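Local coordinates for bifunctional enzyme cysn/cysc (Mycobacterium tuberculosis, PDB 4BZP), which catalyses, as an APS kinase, the ATP-dependent 3'-phosphorylation of adenosine 5'-phosphosulfate, a step of sulfate activation, at residues T7-G12 with V80-I85. Residues are numbered along the deposited sequence; the frame is centred on the assembly and turned at random.
Sequences TVWFTG and VLVPAI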
ATOM      1  N   THR A   7       3.511  -1.242  13.654  1.00  6.64           N
ATOM      2  CA  THR A   7       2.058  -1.317  13.472  1.00  6.46           C
ATOM      3  C   THR A   7       1.291  -1.630  14.731  1.00  5.97           C
ATOM      4  O   THR A   7       1.632  -2.567  15.455  1.00  6.04           O
ATOM      5  CB  THR A   7       1.678  -2.364  12.397  1.00  6.06           C
ATOM      6  OG1 THR A   7       2.247  -1.928  11.140  1.00  5.73           O
ATOM      7  CG2 THR A   7       0.162  -2.560  12.236  1.00  6.19           C
ATOM      8  N   VAL A   8       0.250  -0.832  14.999  1.00  5.64           N
ATOM      9  CA  VAL A   8      -0.725  -1.125  16.010  1.00  6.27           C
ATOM     10  C   VAL A   8      -1.980  -1.650  15.333  1.00  5.79           C
ATOM     11  O   VAL A   8      -2.604  -0.927  14.556  1.00  6.66           O
ATOM     12  CB  VAL A   8      -1.060   0.136  16.828  1.00  7.07           C
ATOM     13  CG1 VAL A   8      -2.092  -0.199  17.896  1.00  8.75           C
ATOM     14  CG2 VAL A   8       0.193   0.714  17.441  1.00  8.30           C
ATOM     15  N   TRP A   9      -2.345  -2.888  15.609  1.00  5.88           N
ATOM     16  CA  TRP A   9      -3.459  -3.600  14.975  1.00  6.11           C
ATOM     17  C   TRP A   9      -4.550  -3.704  15.999  1.00  6.22           C
ATOM     18  O   TRP A   9      -4.455  -4.502  16.984  1.00  6.20           O
ATOM     19  CB  TRP A   9      -2.996  -4.975  14.521  1.00  6.89           C
ATOM     20  CG  TRP A   9      -3.901  -5.714  13.608  1.00  7.66           C
ATOM     21  CD1 TRP A   9      -4.896  -6.531  13.952  1.00 10.27           C
ATOM     22  CD2 TRP A   9      -3.859  -5.693  12.157  1.00  8.15           C
ATOM     23  NE1 TRP A   9      -5.514  -7.012  12.816  1.00 10.98           N
ATOM     24  CE2 TRP A   9      -4.868  -6.536  11.707  1.00  8.60           C
ATOM     25  CE3 TRP A   9      -3.059  -5.057  11.211  1.00  7.43           C
ATOM     26  CZ2 TRP A   9      -5.098  -6.755  10.327  1.00  8.41           C
ATOM     27  CZ3 TRP A   9      -3.329  -5.287   9.865  1.00  8.46           C
ATOM     28  CH2 TRP A   9      -4.320  -6.094   9.484  1.00  8.10           C
ATOM     29  N   PHE A  10      -5.604  -2.921  15.842  0.50  5.84           N
ATOM     30  CA  PHE A  10      -6.709  -3.029  16.728  0.50  5.96           C
ATOM     31  C   PHE A  10      -7.553  -4.249  16.425  0.50  6.25           C
ATOM     32  O   PHE A  10      -7.516  -4.937  15.357  0.50  6.37           O
ATOM     33  CB  PHE A  10      -7.583  -1.797  16.671  0.50  5.92           C
ATOM     34  CG  PHE A  10      -6.936  -0.578  17.212  0.50  5.69           C
ATOM     35  CD1 PHE A  10      -6.129   0.196  16.406  0.50  6.06           C
ATOM     36  CD2 PHE A  10      -7.104  -0.215  18.536  0.50  6.02           C
ATOM     37  CE1 PHE A  10      -5.491   1.298  16.914  0.50  5.93           C
ATOM     38  CE2 PHE A  10      -6.464   0.884  19.048  0.50  5.77           C
ATOM     39  CZ  PHE A  10      -5.699   1.681  18.217  0.50  5.95           C
ATOM     40  N   THR A  11      -8.372  -4.533  17.393  1.00  5.69           N
ATOM     41  CA  THR A  11      -9.422  -5.557  17.189  1.00  5.80           C
ATOM     42  C   THR A  11     -10.489  -5.313  18.241  1.00  5.75           C
ATOM     43  O   THR A  11     -10.197  -4.881  19.347  1.00  5.83           O
ATOM     44  CB  THR A  11      -8.839  -6.985  17.229  1.00  6.21           C
ATOM     45  OG1 THR A  11      -9.914  -7.921  17.024  1.00  6.21           O
ATOM     46  CG2 THR A  11      -8.123  -7.285  18.538  1.00  6.47           C
ATOM     47  N   GLY A  12     -11.728  -5.559  17.883  1.00  4.97           N
ATOM     48  CA  GLY A  12     -12.873  -5.399  18.758  1.00  5.03           C
ATOM     49  C   GLY A  12     -14.137  -5.177  17.972  1.00  4.86           C
ATOM     50  O   GLY A  12     -14.108  -4.827  16.783  1.00  4.83           O
ATOM     51  N   VAL A  80       1.892   2.954  12.034  1.00  6.13           N
ATOM     52  CA  VAL A  80       0.639   2.594  11.357  1.00  5.99           C
ATOM     53  C   VAL A  80      -0.402   2.133  12.375  1.00  5.76           C
ATOM     54  O   VAL A  80      -0.081   1.313  13.225  1.00  6.45           O
ATOM     55  CB  VAL A  80       0.847   1.502  10.307  1.00  5.99           C
ATOM     56  CG1 VAL A  80      -0.422   1.229   9.495  1.00  6.62           C
ATOM     57  CG2 VAL A  80       1.974   1.899   9.340  1.00  6.58           C
ATOM     58  N   LEU A  81      -1.598   2.652  12.277  1.00  5.76           N
ATOM     59  CA  LEU A  81      -2.699   2.350  13.207  1.00  6.09           C
ATOM     60  C   LEU A  81      -3.813   1.762  12.393  1.00  5.76           C
ATOM     61  O   LEU A  81      -4.309   2.434  11.449  1.00  6.14           O
ATOM     62  CB  LEU A  81      -3.144   3.627  13.879  1.00  7.01           C
ATOM     63  CG  LEU A  81      -2.032   4.289  14.693  1.00  8.37           C
ATOM     64  CD1 LEU A  81      -2.082   5.800  14.679  1.00  8.68           C
ATOM     65  CD2 LEU A  81      -2.082   3.793  16.130  1.00  9.21           C
ATOM     66  N   VAL A  82      -4.215   0.526  12.675  1.00  5.52           N
ATOM     67  CA  VAL A  82      -5.201  -0.196  11.842  1.00  5.82           C
ATOM     68  C   VAL A  82      -6.413  -0.507  12.684  1.00  6.16           C
ATOM     69  O   VAL A  82      -6.406  -1.454  13.499  1.00  6.14           O
ATOM     70  CB  VAL A  82      -4.605  -1.488  11.310  1.00  6.32           C
ATOM     71  CG1 VAL A  82      -5.604  -2.177  10.373  1.00  6.95           C
ATOM     72  CG2 VAL A  82      -3.298  -1.225  10.605  1.00  6.56           C
ATOM     73  N   PRO A  83      -7.505   0.271  12.494  1.00  6.08           N
ATOM     74  CA  PRO A  83      -8.694   0.053  13.310  1.00  6.56           C
ATOM     75  C   PRO A  83      -9.746  -0.866  12.727  1.00  7.87           C
ATOM     76  O   PRO A  83     -10.971  -0.520  12.786  1.00 10.30           O
ATOM     77  CB  PRO A  83      -9.246   1.456  13.434  1.00  6.87           C
ATOM     78  CG  PRO A  83      -8.915   2.094  12.138  1.00  6.98           C
ATOM     79  CD  PRO A  83      -7.562   1.564  11.785  1.00  6.82           C
ATOM     80  N   ALA A  84      -9.362  -2.081  12.418  1.00  7.94           N
ATOM     81  CA  ALA A  84     -10.291  -3.066  11.840  1.00  7.92           C
ATOM     82  C   ALA A  84     -10.860  -3.962  12.916  1.00  7.52           C
ATOM     83  O   ALA A  84     -10.241  -4.199  13.960  1.00  8.50           O
ATOM     84  CB  ALA A  84      -9.593  -3.870  10.766  1.00 10.05           C
ATOM     85  N   ILE A  85     -12.050  -4.467  12.684  1.00  6.74           N
ATOM     86  CA  ILE A  85     -12.702  -5.338  13.634  1.00  6.31           C
ATOM     87  C   ILE A  85     -11.841  -6.569  13.861  1.00  6.68           C
ATOM     88  O   ILE A  85     -11.663  -6.996  15.019  1.00  6.09           O
ATOM     89  CB  ILE A  85     -14.110  -5.718  13.203  1.00  6.18           C
ATOM     90  CG1 ILE A  85     -15.018  -4.487  13.301  1.00  6.38           C
ATOM     91  CG2 ILE A  85     -14.718  -6.848  14.078  1.00  6.43           C
ATOM     92  CD1 ILE A  85     -16.373  -4.692  12.709  1.00  7.05           C
TER
HETATM   93  O   HOH W   1      -7.211  -4.529  12.629  1.00 17.06           O
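V8 and V82 anchor the pairing of two parallel strands. V8 N donates to V80 O (2.8 Å), V8 O accepts V82 N, and V82 O then takes F10 N (2.9 Å), a bond more bent than the first two. On one face V82 lies under the W9 indole: CG1 sits 4.0 Å from the centroid of the W9 six-membered ring, a CH-pi contact 18° off the normal. W9 reaches it with CG anti to the backbone N (chi1 -167°), and F106 of the neighbouring strand also meets the indole. T7 and V80 lie side by side on this face, T7 OG1 being held by H99. On the other face L81 CD2 packs 3.9 Å from V8 CB and, in one of two F10 conformers, approaches the ring edge, as does V82 O. Helix 18-31 closes over this layer, with V25 against L81 and A22 against F10. From P83 on the direct ladder stops: F10 O lies 3.1 Å from A84 O, two acceptors that cannot bond. Beside them, above the indole rim, a water 2.8 Å from F10 O is a probable donor, with V82 O farther off. The segments meet again where G12 N donates to I85 O (3.2 Å), near partly exposed A84 and I85. T11 OG1, bonded to Y145 OH, is 2.8 Å from I85 O, its proton unsettled between I85 O and S86 O. G12, where a CB would jam against T11 O, leads into the probable Walker A loop, whose next residues line the ADP pocket; its carbonyl meets K18 NZ. Strand 6-11 is central, 79-82 beside it, in a parallel P-loop kinase sheet of order 2-3-1-4-5.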